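Local structure of chain length determinant protein (Shigella flexneri, 4E2H) at residues S13-T18 against M101-Y106; G52-A57 against I229-Y234; S59-T64 against Q108-K113; I76-K81 against L85-S90. The protein probably sets the length distribution of the O-antigen polysaccharide chains of lipopolysaccharide, acting from the inner membrane through its periplasmic domain. All blocks are in the same frame, centred on the assembly; numbering follows the deposited sequence.

Interaction 1. Residues S13-T18 against M101-Y106; sequences STAIIT and MKLAQY
The flat group in this contact is a peptide: the CD2 methyl of Leu-103 lies over one face of the plane joining Thr-14 to Ala-15, 3.8 Å from Ala-15 N and 4.1 Å from Thr-14 C. Residues 13-18 form a strand inside the antiparallel sheet of the α/β domain, and residues 101-106 belong to the start of the long helix 97-164 that packs against it. The two short axes come within 8.3 Å of each other at 38°, so strand and helix run in broadly similar directions.

A single leucine bridges the gap. With CG anti to the backbone N (chi1 174°), the branched end of Leu-103 is carried away from the helix, and CD2 reaches the strand first. Ala-15 suits the site beneath: its CB points at the helix, and because the residue is small the leucine methyl can approach the main chain itself. Val-89 and Pro-238 also pack on Leu-103, adding apolar neighbours round the leucine.

Ser-13, two residues earlier on the same side of the strand, has its CB directed toward the helix too. It is buried, but its hydroxyl has a polar partner, since OG is hydrogen-bonded to the backbone N of Thr-239 near the chain end. Thr-14, between them, turns the other way, where it packs against Glu-63 of a second subunit. On the helix side of the strand, Leu-103 CD2 lies 3.7 Å from Ala-15 CB and 3.9 Å from Ser-13 OG.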
loop_
_atom_site.group_PDB
_atom_site.type_symbol
_atom_site.label_atom_id
_atom_site.label_comp_id
_atom_site.label_asym_id
_atom_site.label_seq_id
_atom_site.Cartn_x
_atom_site.Cartn_y
_atom_site.Cartn_z
ATOM N N SER C 13 16.998 13.225 35.921
ATOM C CA SER C 13 17.462 12.052 35.158
ATOM C C SER C 13 17.267 12.256 33.654
ATOM O O SER C 13 16.375 12.995 33.236
ATOM C CB SER C 13 16.791 10.762 35.631
ATOM O OG SER C 13 17.294 9.644 34.925
ATOM N N THR C 14 18.094 11.623 32.835
ATOM C CA THR C 14 18.053 11.932 31.408
ATOM C C THR C 14 18.313 10.774 30.434
ATOM O O THR C 14 19.309 10.054 30.535
ATOM C CB THR C 14 18.995 13.101 31.075
ATOM O OG1 THR C 14 18.360 14.325 31.466
ATOM C CG2 THR C 14 19.301 13.150 29.563
ATOM N N ALA C 15 17.411 10.603 29.478
ATOM C CA ALA C 15 17.590 9.568 28.473
ATOM C C ALA C 15 17.310 10.146 27.100
ATOM O O ALA C 15 16.533 11.117 26.974
ATOM C CB ALA C 15 16.704 8.386 28.764
ATOM N N ILE C 16 17.965 9.571 26.087
ATOM C CA ILE C 16 17.793 9.995 24.699
ATOM C C ILE C 16 17.270 8.835 23.884
ATOM O O ILE C 16 17.908 7.786 23.793
ATOM C CB ILE C 16 19.119 10.431 24.063
ATOM C CG1 ILE C 16 19.693 11.650 24.790
ATOM C CG2 ILE C 16 18.941 10.749 22.599
ATOM C CD1 ILE C 16 21.028 12.138 24.177
ATOM N N ILE C 17 16.116 9.027 23.268
ATOM C CA ILE C 17 15.471 7.958 22.520
ATOM C C ILE C 17 15.174 8.432 21.121
ATOM O O ILE C 17 14.815 9.600 20.911
ATOM C CB ILE C 17 14.144 7.572 23.156
ATOM C CG1 ILE C 17 13.213 8.789 23.171
ATOM C CG2 ILE C 17 14.369 7.050 24.566
ATOM C CD1 ILE C 17 11.776 8.473 23.564
ATOM N N THR C 18 15.337 7.529 20.163
ATOM C CA THR C 18 15.045 7.846 18.779
ATOM C C THR C 18 14.136 6.758 18.178
ATOM O O THR C 18 13.644 5.874 18.895
ATOM C CB THR C 18 16.345 8.003 17.979
ATOM O OG1 THR C 18 16.059 8.646 16.730
ATOM C CG2 THR C 18 16.988 6.643 17.723
HETATM N N MSE C 101 14.867 5.714 38.344
HETATM C CA MSE C 101 13.983 4.541 38.275
HETATM C C MSE C 101 12.598 5.017 37.867
HETATM O O MSE C 101 11.806 4.278 37.291
HETATM C CB MSE C 101 13.948 3.747 39.594
HETATM C CG MSE C 101 15.278 3.076 39.979
HETATM SE SE MSE C 101 15.341 2.429 41.836
HETATM C CE MSE C 101 17.197 1.798 41.914
ATOM N N LYS C 102 12.344 6.284 38.159
ATOM C CA LYS C 102 11.096 6.946 37.841
ATOM C C LYS C 102 10.999 7.219 36.342
ATOM O O LYS C 102 10.025 6.830 35.687
ATOM C CB LYS C 102 11.034 8.274 38.595
ATOM C CG LYS C 102 9.654 8.766 38.948
ATOM C CD LYS C 102 9.081 8.014 40.143
ATOM C CE LYS C 102 8.268 6.804 39.696
ATOM N NZ LYS C 102 8.651 5.549 40.419
ATOM N N LEU C 103 12.003 7.908 35.800
ATOM C CA LEU C 103 12.044 8.158 34.365
ATOM C C LEU C 103 11.836 6.850 33.622
ATOM O O LEU C 103 10.985 6.755 32.745
ATOM C CB LEU C 103 13.384 8.751 33.925
ATOM C CG LEU C 103 13.465 8.874 32.398
ATOM C CD1 LEU C 103 12.468 9.923 31.911
ATOM C CD2 LEU C 103 14.852 9.183 31.871
ATOM N N ALA C 104 12.614 5.839 33.971
ATOM C CA ALA C 104 12.629 4.627 33.180
ATOM C C ALA C 104 11.305 3.906 33.257
ATOM O O ALA C 104 10.944 3.170 32.331
ATOM C CB ALA C 104 13.760 3.711 33.608
ATOM N N GLN C 105 10.572 4.101 34.346
ATOM C CA GLN C 105 9.289 3.421 34.457
ATOM C C GLN C 105 8.217 4.146 33.628
ATOM O O GLN C 105 7.390 3.509 32.982
ATOM C CB GLN C 105 8.879 3.266 35.918
ATOM C CG GLN C 105 7.697 4.115 36.339
ATOM C CD GLN C 105 7.157 3.694 37.698
ATOM O OE1 GLN C 105 7.425 2.579 38.169
ATOM N NE2 GLN C 105 6.391 4.583 38.335
ATOM N N TYR C 106 8.268 5.475 33.627
ATOM C CA TYR C 106 7.326 6.295 32.882
ATOM C C TYR C 106 7.461 6.126 31.373
ATOM O O TYR C 106 6.522 6.374 30.599
ATOM C CB TYR C 106 7.479 7.756 33.287
ATOM C CG TYR C 106 6.813 8.053 34.612
ATOM C CD1 TYR C 106 6.072 7.074 35.262
ATOM C CD2 TYR C 106 6.912 9.309 35.209
ATOM C CE1 TYR C 106 5.454 7.328 36.470
ATOM C CE2 TYR C 106 6.284 9.578 36.418
ATOM C CZ TYR C 106 5.558 8.581 37.047
ATOM O OH TYR C 106 4.925 8.818 38.253
#

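Interaction 2. Residues G52-A57 against I229-Y234; sequences GRFSSA and IHAYRY
Apolar contacts carry this meeting of Phe-54 with Ala-231 and Tyr-232. The CB methyl of Ala-231 sits at the edge of the Phe-54 ring, near its plane, 3.8 Å from CD2. Alanine is small enough here to let the chain pass close to the helix, the CA atoms of Phe-54 and Ala-231 being 6.0 Å apart.

The aromatic pair is oblique. The Phe-54 and Tyr-232 ring planes make an angle of 62° with centroids 5.1 Å apart, and the closest atoms are Phe-54 CE2 and Tyr-232 CD1 at 3.5 Å. A chi1 of -177° places the Phe-54 ring on the far side of CB from its own N, which swings it off helix 43-65 toward the incoming chain. Residues 229-232 lead into the short strand 233-234, an outer strand of the antiparallel sheet in this chain, and Ile-17 of the neighbouring strand packs on both Phe-54 and Tyr-232. Within the same segment Tyr-232 also lays CE2 over the centre of the Tyr-234 ring, 3.7 Å above its plane.

No hydrogen bond joins the two segments; those of the helix lie on residues that do not touch 229-234. Ser-55 OG donates to Gly-52 O from above the carbonyl plane. Ser-56 OG donates to Arg-53 O at 2.9 Å, arriving from the same face as Ala-57 N, so two donors grip that one oxygen.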
loop_
_atom_site.group_PDB
_atom_site.type_symbol
_atom_site.label_atom_id
_atom_site.label_comp_id
_atom_site.label_asym_id
_atom_site.label_seq_id
_atom_site.Cartn_x
_atom_site.Cartn_y
_atom_site.Cartn_z
ATOM N N GLY C 52 6.839 8.707 16.569
ATOM C CA GLY C 52 5.936 9.836 16.709
ATOM C C GLY C 52 4.790 9.438 17.612
ATOM O O GLY C 52 4.262 10.243 18.385
ATOM N N ARG C 53 4.407 8.173 17.503
ATOM C CA ARG C 53 3.330 7.638 18.302
ATOM C C ARG C 53 3.712 7.685 19.772
ATOM O O ARG C 53 2.916 8.098 20.610
ATOM C CB ARG C 53 3.060 6.203 17.866
ATOM C CG ARG C 53 1.790 5.619 18.418
ATOM C CD ARG C 53 1.128 4.651 17.440
ATOM N NE ARG C 53 -0.266 4.481 17.832
ATOM C CZ ARG C 53 -1.304 4.822 17.083
ATOM N NH1 ARG C 53 -1.112 5.314 15.866
ATOM N NH2 ARG C 53 -2.530 4.647 17.553
ATOM N N PHE C 54 4.939 7.256 20.070
ATOM C CA PHE C 54 5.472 7.222 21.432
ATOM C C PHE C 54 5.590 8.600 22.059
ATOM O O PHE C 54 5.109 8.834 23.174
ATOM C CB PHE C 54 6.855 6.569 21.430
ATOM C CG PHE C 54 7.467 6.429 22.809
ATOM C CD1 PHE C 54 7.918 7.545 23.504
ATOM C CD2 PHE C 54 7.611 5.177 23.397
ATOM C CE1 PHE C 54 8.482 7.419 24.764
ATOM C CE2 PHE C 54 8.181 5.040 24.660
ATOM C CZ PHE C 54 8.613 6.161 25.343
ATOM N N SER C 55 6.260 9.509 21.361
ATOM C CA SER C 55 6.398 10.870 21.863
ATOM C C SER C 55 5.028 11.498 22.120
ATOM O O SER C 55 4.884 12.379 22.959
ATOM C CB SER C 55 7.147 11.732 20.862
ATOM O OG SER C 55 6.301 12.094 19.792
ATOM N N SER C 56 4.006 11.065 21.399
ATOM C CA SER C 56 2.719 11.709 21.606
ATOM C C SER C 56 2.141 11.225 22.934
ATOM O O SER C 56 1.740 12.025 23.763
ATOM C CB SER C 56 1.764 11.502 20.417
ATOM O OG SER C 56 1.037 10.283 20.515
ATOM N N ALA C 57 2.123 9.917 23.153
ATOM C CA ALA C 57 1.623 9.405 24.418
ATOM C C ALA C 57 2.496 9.966 25.541
ATOM O O ALA C 57 2.065 10.080 26.694
ATOM C CB ALA C 57 1.636 7.887 24.424
ATOM N N ILE C 229 5.579 -4.397 18.368
ATOM C CA ILE C 229 6.393 -4.000 19.522
ATOM C C ILE C 229 7.683 -3.294 19.082
ATOM O O ILE C 229 8.243 -3.621 18.036
ATOM C CB ILE C 229 6.720 -5.198 20.466
ATOM C CG1 ILE C 229 5.428 -5.883 20.933
ATOM C CG2 ILE C 229 7.557 -4.733 21.671
ATOM C CD1 ILE C 229 5.525 -6.553 22.286
ATOM N N HIS C 230 8.133 -2.334 19.893
ATOM C CA HIS C 230 9.281 -1.462 19.599
ATOM C C HIS C 230 8.876 -0.106 19.041
ATOM O O HIS C 230 9.078 0.177 17.852
ATOM C CB HIS C 230 10.297 -2.112 18.666
ATOM C CG HIS C 230 11.090 -3.205 19.307
ATOM N ND1 HIS C 230 12.350 -3.561 18.875
ATOM C CD2 HIS C 230 10.801 -4.029 20.343
ATOM C CE1 HIS C 230 12.803 -4.554 19.618
ATOM N NE2 HIS C 230 11.884 -4.859 20.514
ATOM N N ALA C 231 8.314 0.727 19.911
ATOM C CA ALA C 231 7.985 2.086 19.554
ATOM C C ALA C 231 9.238 2.955 19.359
ATOM O O ALA C 231 9.165 3.985 18.675
ATOM C CB ALA C 231 7.087 2.692 20.618
ATOM N N TYR C 232 10.369 2.545 19.948
ATOM C CA TYR C 232 11.565 3.403 20.092
ATOM C C TYR C 232 12.855 2.583 20.274
ATOM O O TYR C 232 12.812 1.356 20.439
ATOM C CB TYR C 232 11.415 4.307 21.323
ATOM C CG TYR C 232 11.624 3.560 22.634
ATOM C CD1 TYR C 232 10.568 2.919 23.272
ATOM C CD2 TYR C 232 12.879 3.477 23.221
ATOM C CE1 TYR C 232 10.754 2.218 24.452
ATOM C CE2 TYR C 232 13.073 2.777 24.400
ATOM C CZ TYR C 232 12.005 2.147 25.013
ATOM O OH TYR C 232 12.178 1.437 26.187
ATOM N N ARG C 233 14.001 3.264 20.248
ATOM C CA ARG C 233 15.252 2.646 20.676
ATOM C C ARG C 233 16.073 3.642 21.492
ATOM O O ARG C 233 16.016 4.859 21.266
ATOM C CB ARG C 233 16.062 2.066 19.504
ATOM C CG ARG C 233 17.238 2.932 19.046
ATOM C CD ARG C 233 18.102 2.235 17.999
ATOM N NE ARG C 233 18.806 3.191 17.142
ATOM C CZ ARG C 233 19.953 3.798 17.463
ATOM N NH1 ARG C 233 20.538 3.555 18.633
ATOM N NH2 ARG C 233 20.514 4.658 16.614
ATOM N N TYR C 234 16.817 3.120 22.461
ATOM C CA TYR C 234 17.632 3.960 23.324
ATOM C C TYR C 234 18.919 4.343 22.619
ATOM O O TYR C 234 19.655 3.466 22.156
ATOM C CB TYR C 234 17.966 3.195 24.596
ATOM C CG TYR C 234 16.926 3.331 25.672
ATOM C CD1 TYR C 234 16.363 4.565 25.958
ATOM C CD2 TYR C 234 16.510 2.229 26.406
ATOM C CE1 TYR C 234 15.412 4.705 26.963
ATOM C CE2 TYR C 234 15.558 2.349 27.407
ATOM C CZ TYR C 234 15.012 3.588 27.689
ATOM O OH TYR C 234 14.068 3.716 28.698
#

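Interaction 3. Residues S59-T64 against Q108-K113; sequences SALAET and QQVDDK
Helix residues 59-64 and 108-113 come closest in the backbone at Leu-61 and Val-110, whose CA atoms are 7.9 Å apart, a spacing bridged by side chains. Leu-61 fills it. Its chi1 of -176° sets CG opposite the backbone N, which carries the branch point out from its helix; CD2 is the methyl that heads for Val-110, while CD1 turns aside. CD2 meets Val-110 CG2 at 3.6 Å, an apolar touch in which the β-branched valine offers a methyl close to its own helix.

This is helix-to-helix packing in the α/β domain, where helix 43-65 lies beside the N-terminal part of the long helix 97-164. Ala-57 and Phe-58 of the former also pack on Val-110, and Leu-74 of the next strand packs on Leu-61.

Gln-109 belongs to the more exposed side. Its chain is extended beyond CG and reaches across the end of the leucine at a slant, bringing the amide nitrogen up to its methyls: NE2 is 3.5 Å from Leu-61 CD2. The 3.2 Å between Gln-109 NE2 and Leu-61 CD1 is tight for such a pair and deserves caution. A long side chain suits this exposed position because its extended CB-CG-CD run carries the amide as far as the leucine of the other helix.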
loop_
_atom_site.group_PDB
_atom_site.type_symbol
_atom_site.label_atom_id
_atom_site.label_comp_id
_atom_site.label_asym_id
_atom_site.label_seq_id
_atom_site.Cartn_x
_atom_site.Cartn_y
_atom_site.Cartn_z
ATOM N N SER C 59 3.928 13.104 25.552
ATOM C CA SER C 59 3.447 14.461 25.768
ATOM C C SER C 59 2.203 14.449 26.638
ATOM O O SER C 59 1.960 15.379 27.398
ATOM C CB SER C 59 3.102 15.125 24.430
ATOM O OG SER C 59 4.180 15.040 23.511
ATOM N N ALA C 60 1.386 13.412 26.500
ATOM C CA ALA C 60 0.180 13.330 27.301
ATOM C C ALA C 60 0.566 13.041 28.746
ATOM O O ALA C 60 -0.000 13.621 29.667
ATOM C CB ALA C 60 -0.752 12.274 26.765
ATOM N N LEU C 61 1.549 12.166 28.941
ATOM C CA LEU C 61 1.968 11.798 30.291
ATOM C C LEU C 61 2.506 13.025 31.022
ATOM O O LEU C 61 2.211 13.237 32.205
ATOM C CB LEU C 61 3.028 10.714 30.245
ATOM C CG LEU C 61 3.486 10.154 31.588
ATOM C CD1 LEU C 61 2.287 9.824 32.474
ATOM C CD2 LEU C 61 4.392 8.923 31.383
ATOM N N ALA C 62 3.271 13.846 30.303
ATOM C CA ALA C 62 3.847 15.055 30.878
ATOM C C ALA C 62 2.804 16.154 31.107
ATOM O O ALA C 62 2.778 16.753 32.177
ATOM C CB ALA C 62 5.033 15.566 30.034
ATOM N N GLU C 63 1.950 16.419 30.119
ATOM C CA GLU C 63 0.795 17.292 30.317
ATOM C C GLU C 63 0.149 17.027 31.678
ATOM O O GLU C 63 -0.101 17.960 32.443
ATOM C CB GLU C 63 -0.245 17.088 29.197
ATOM C CG GLU C 63 -1.736 17.045 29.649
ATOM C CD GLU C 63 -2.673 16.216 28.698
ATOM O OE1 GLU C 63 -3.438 16.823 27.933
ATOM O OE2 GLU C 63 -2.670 14.971 28.735
ATOM N N THR C 64 -0.121 15.758 31.982
ATOM C CA THR C 64 -0.897 15.435 33.178
ATOM C C THR C 64 -0.064 15.448 34.452
ATOM O O THR C 64 -0.583 15.721 35.530
ATOM C CB THR C 64 -1.657 14.080 33.066
ATOM O OG1 THR C 64 -0.739 12.987 33.185
ATOM C CG2 THR C 64 -2.402 13.977 31.739
ATOM N N GLN C 108 8.566 3.024 30.264
ATOM C CA GLN C 108 8.016 1.684 30.144
ATOM C C GLN C 108 6.496 1.733 30.313
ATOM O O GLN C 108 5.794 0.798 29.938
ATOM C CB GLN C 108 8.651 0.745 31.168
ATOM C CG GLN C 108 8.248 -0.719 31.032
ATOM C CD GLN C 108 8.615 -1.320 29.677
ATOM O OE1 GLN C 108 9.710 -1.073 29.143
ATOM N NE2 GLN C 108 7.696 -2.122 29.110
ATOM N N GLN C 109 5.988 2.835 30.858
ATOM C CA GLN C 109 4.561 2.966 31.081
ATOM C C GLN C 109 3.907 3.426 29.788
ATOM O O GLN C 109 2.772 3.048 29.462
ATOM C CB GLN C 109 4.279 3.960 32.207
ATOM C CG GLN C 109 2.817 4.393 32.314
ATOM C CD GLN C 109 2.607 5.446 33.389
ATOM O OE1 GLN C 109 2.782 5.174 34.578
ATOM N NE2 GLN C 109 2.257 6.662 32.977
ATOM N N VAL C 110 4.635 4.250 29.046
ATOM C CA VAL C 110 4.157 4.685 27.753
ATOM C C VAL C 110 4.429 3.601 26.717
ATOM O O VAL C 110 3.591 3.351 25.849
ATOM C CB VAL C 110 4.786 6.023 27.339
ATOM C CG1 VAL C 110 4.429 6.361 25.903
ATOM C CG2 VAL C 110 4.323 7.134 28.274
ATOM N N ASP C 111 5.576 2.931 26.817
ATOM C CA ASP C 111 5.880 1.859 25.877
ATOM C C ASP C 111 4.877 0.725 25.998
ATOM O O ASP C 111 4.770 -0.115 25.111
ATOM C CB ASP C 111 7.290 1.326 26.070
ATOM C CG ASP C 111 7.582 0.111 25.194
ATOM O OD1 ASP C 111 7.126 0.085 24.029
ATOM O OD2 ASP C 111 8.267 -0.828 25.673
ATOM N N ASP C 112 4.141 0.685 27.099
ATOM C CA ASP C 112 3.090 -0.313 27.236
ATOM C C ASP C 112 1.779 0.224 26.696
ATOM O O ASP C 112 1.028 -0.500 26.054
ATOM C CB ASP C 112 2.939 -0.742 28.691
ATOM C CG ASP C 112 3.974 -1.767 29.094
ATOM O OD1 ASP C 112 4.837 -2.111 28.250
ATOM O OD2 ASP C 112 3.934 -2.220 30.260
ATOM N N LYS C 113 1.506 1.499 26.954
ATOM C CA LYS C 113 0.281 2.103 26.457
ATOM C C LYS C 113 0.242 2.026 24.922
ATOM O O LYS C 113 -0.721 1.537 24.331
ATOM C CB LYS C 113 0.139 3.542 26.941
ATOM C CG LYS C 113 -1.085 4.261 26.385
ATOM C CD LYS C 113 -1.358 5.577 27.119
ATOM C CE LYS C 113 -2.638 6.231 26.576
ATOM N NZ LYS C 113 -2.815 7.683 26.968
#

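Interaction 4. Residues I76-K81 against L85-S90; sequences IEPSVK and LPLTVS
Ile-76 reaches across to Leu-87 and Val-89 in a β hairpin whose strands, 74-78 and 87-92, run antiparallel. From its CB, which is 4.2 Å from Thr-88 O, the chain continues to CG1, 3.9 Å from Leu-87 CD2, and ends at CD1, wedged 3.8 Å from Leu-87 CB and 3.4 Å from Val-89 CG1. With chi1 at 170°, CG1 points away from the backbone N, which leans the tip over toward the partner strand. Ile-76 and Val-89 form a non-hydrogen-bonded pair whose side chains lie side by side on one face; Phe-58 of helix 43-65 packs on both, so branched apolar residues suit that face.

Glu-77 and Thr-88 make the hydrogen-bonded pair. Thr-88 N donates to Glu-77 O at 2.9 Å, and Glu-77 N returns a bond to Thr-88 O. Their side chains emerge on the opposite face from Ile-76, and that of Glu-77 is exposed, as befits a charged residue. Pro-78 faces Leu-87 in the next non-hydrogen-bonded pair, a position where a strand residue needs no N-H for its partner, so proline is tolerated.

Beyond Pro-78 the strand gives way to the turn. There Ser-79 N donates to Pro-86 O with an N-H...O angle of 162°, from above the carbonyl plane, and Ser-79 OG shares a hydrogen bond with Thr-88 OG1 at 2.6 Å.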
loop_
_atom_site.group_PDB
_atom_site.type_symbol
_atom_site.label_atom_id
_atom_site.label_comp_id
_atom_site.label_asym_id
_atom_site.label_seq_id
_atom_site.Cartn_x
_atom_site.Cartn_y
_atom_site.Cartn_z
ATOM N N ILE C 76 10.274 16.299 27.249
ATOM C CA ILE C 76 10.596 15.721 25.937
ATOM C C ILE C 76 10.765 16.817 24.883
ATOM O O ILE C 76 9.887 17.672 24.685
ATOM C CB ILE C 76 9.525 14.708 25.438
ATOM C CG1 ILE C 76 9.781 14.314 23.975
ATOM C CG2 ILE C 76 8.135 15.312 25.529
ATOM C CD1 ILE C 76 10.508 12.980 23.795
ATOM N N GLU C 77 11.889 16.784 24.187
ATOM C CA GLU C 77 12.158 17.803 23.204
ATOM C C GLU C 77 13.276 17.282 22.347
ATOM O O GLU C 77 14.049 16.432 22.790
ATOM C CB GLU C 77 12.595 19.079 23.905
ATOM C CG GLU C 77 13.554 18.807 25.062
ATOM C CD GLU C 77 14.189 20.070 25.594
ATOM O OE1 GLU C 77 14.266 21.059 24.821
ATOM O OE2 GLU C 77 14.603 20.074 26.782
ATOM N N PRO C 78 13.360 17.778 21.109
ATOM C CA PRO C 78 14.443 17.371 20.203
ATOM C C PRO C 78 15.824 17.650 20.831
ATOM O O PRO C 78 16.088 18.766 21.281
ATOM C CB PRO C 78 14.204 18.219 18.941
ATOM C CG PRO C 78 13.071 19.204 19.293
ATOM C CD PRO C 78 12.347 18.638 20.463
ATOM N N SER C 79 16.676 16.629 20.883
ATOM C CA SER C 79 17.959 16.744 21.549
ATOM C C SER C 79 18.707 17.903 20.920
ATOM O O SER C 79 19.074 18.868 21.598
ATOM C CB SER C 79 18.755 15.454 21.393
ATOM O OG SER C 79 17.890 14.336 21.540
ATOM N N VAL C 80 18.916 17.816 19.616
ATOM C CA VAL C 80 19.531 18.914 18.902
ATOM C C VAL C 80 18.432 19.817 18.296
ATOM O O VAL C 80 17.405 19.323 17.813
ATOM C CB VAL C 80 20.500 18.369 17.841
ATOM C CG1 VAL C 80 21.312 19.499 17.227
ATOM C CG2 VAL C 80 21.404 17.335 18.484
ATOM N N LYS C 81 18.632 21.134 18.358
ATOM C CA LYS C 81 17.665 22.085 17.823
ATOM C C LYS C 81 17.573 21.922 16.293
ATOM O O LYS C 81 18.550 21.511 15.649
ATOM C CB LYS C 81 18.078 23.514 18.179
ATOM C CG LYS C 81 16.977 24.559 18.025
ATOM C CD LYS C 81 17.566 25.899 17.550
ATOM C CE LYS C 81 16.997 27.079 18.346
ATOM N NZ LYS C 81 17.308 28.413 17.730
ATOM N N LEU C 85 14.758 14.769 14.816
ATOM C CA LEU C 85 15.038 13.336 14.793
ATOM C C LEU C 85 15.384 12.566 16.080
ATOM O O LEU C 85 14.718 11.554 16.352
ATOM C CB LEU C 85 16.041 13.024 13.673
ATOM N N PRO C 86 16.438 12.988 16.833
ATOM C CA PRO C 86 16.630 12.337 18.151
ATOM C C PRO C 86 15.872 13.117 19.213
ATOM O O PRO C 86 15.689 14.347 19.097
ATOM C CB PRO C 86 18.139 12.397 18.388
ATOM C CG PRO C 86 18.582 13.618 17.603
ATOM C CD PRO C 86 17.560 13.869 16.469
ATOM N N LEU C 87 15.398 12.406 20.227
ATOM C CA LEU C 87 14.540 13.027 21.225
ATOM C C LEU C 87 15.104 12.794 22.617
ATOM O O LEU C 87 15.636 11.722 22.918
ATOM C CB LEU C 87 13.117 12.478 21.134
ATOM C CG LEU C 87 12.100 13.083 20.146
ATOM C CD1 LEU C 87 10.878 12.147 20.046
ATOM C CD2 LEU C 87 11.645 14.511 20.534
ATOM N N THR C 88 14.966 13.803 23.464
ATOM C CA THR C 88 15.554 13.786 24.785
ATOM C C THR C 88 14.472 13.912 25.827
ATOM O O THR C 88 13.676 14.866 25.803
ATOM C CB THR C 88 16.492 14.970 24.973
ATOM O OG1 THR C 88 17.582 14.856 24.049
ATOM C CG2 THR C 88 17.013 15.012 26.423
ATOM N N VAL C 89 14.455 12.962 26.759
ATOM C CA VAL C 89 13.458 12.973 27.817
ATOM C C VAL C 89 14.149 13.079 29.152
ATOM O O VAL C 89 15.226 12.505 29.350
ATOM C CB VAL C 89 12.633 11.695 27.801
ATOM C CG1 VAL C 89 12.093 11.473 26.407
ATOM C CG2 VAL C 89 13.498 10.507 28.241
ATOM N N SER C 90 13.533 13.805 30.074
ATOM C CA SER C 90 14.144 14.021 31.376
ATOM C C SER C 90 13.079 14.118 32.455
ATOM O O SER C 90 12.023 14.731 32.252
ATOM C CB SER C 90 14.986 15.299 31.371
ATOM O OG SER C 90 14.170 16.431 31.627
#

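Overall arrangement
From the N terminus, the chain first lays down strand 12-18, whose loop is closed only when helix 97-164 returns in interaction 1. Helix 43-65 comes next. Its residues 52-57 wait for 229-234, the widest loop, closed by interaction 2, while residues 59-64 meet the long helix in interaction 3. Interaction 4, a hairpin, is nested inside the loops of all three others, and interaction 3 is nested inside that of interaction 2; interaction 1 crosses both 2 and 3. Sheet and helices are thereby joined: strand 12-18 lies between hairpin strand 87-92 and strand 233-234, with Ile-17 CD1 3.7 Å from Phe-54 CE1.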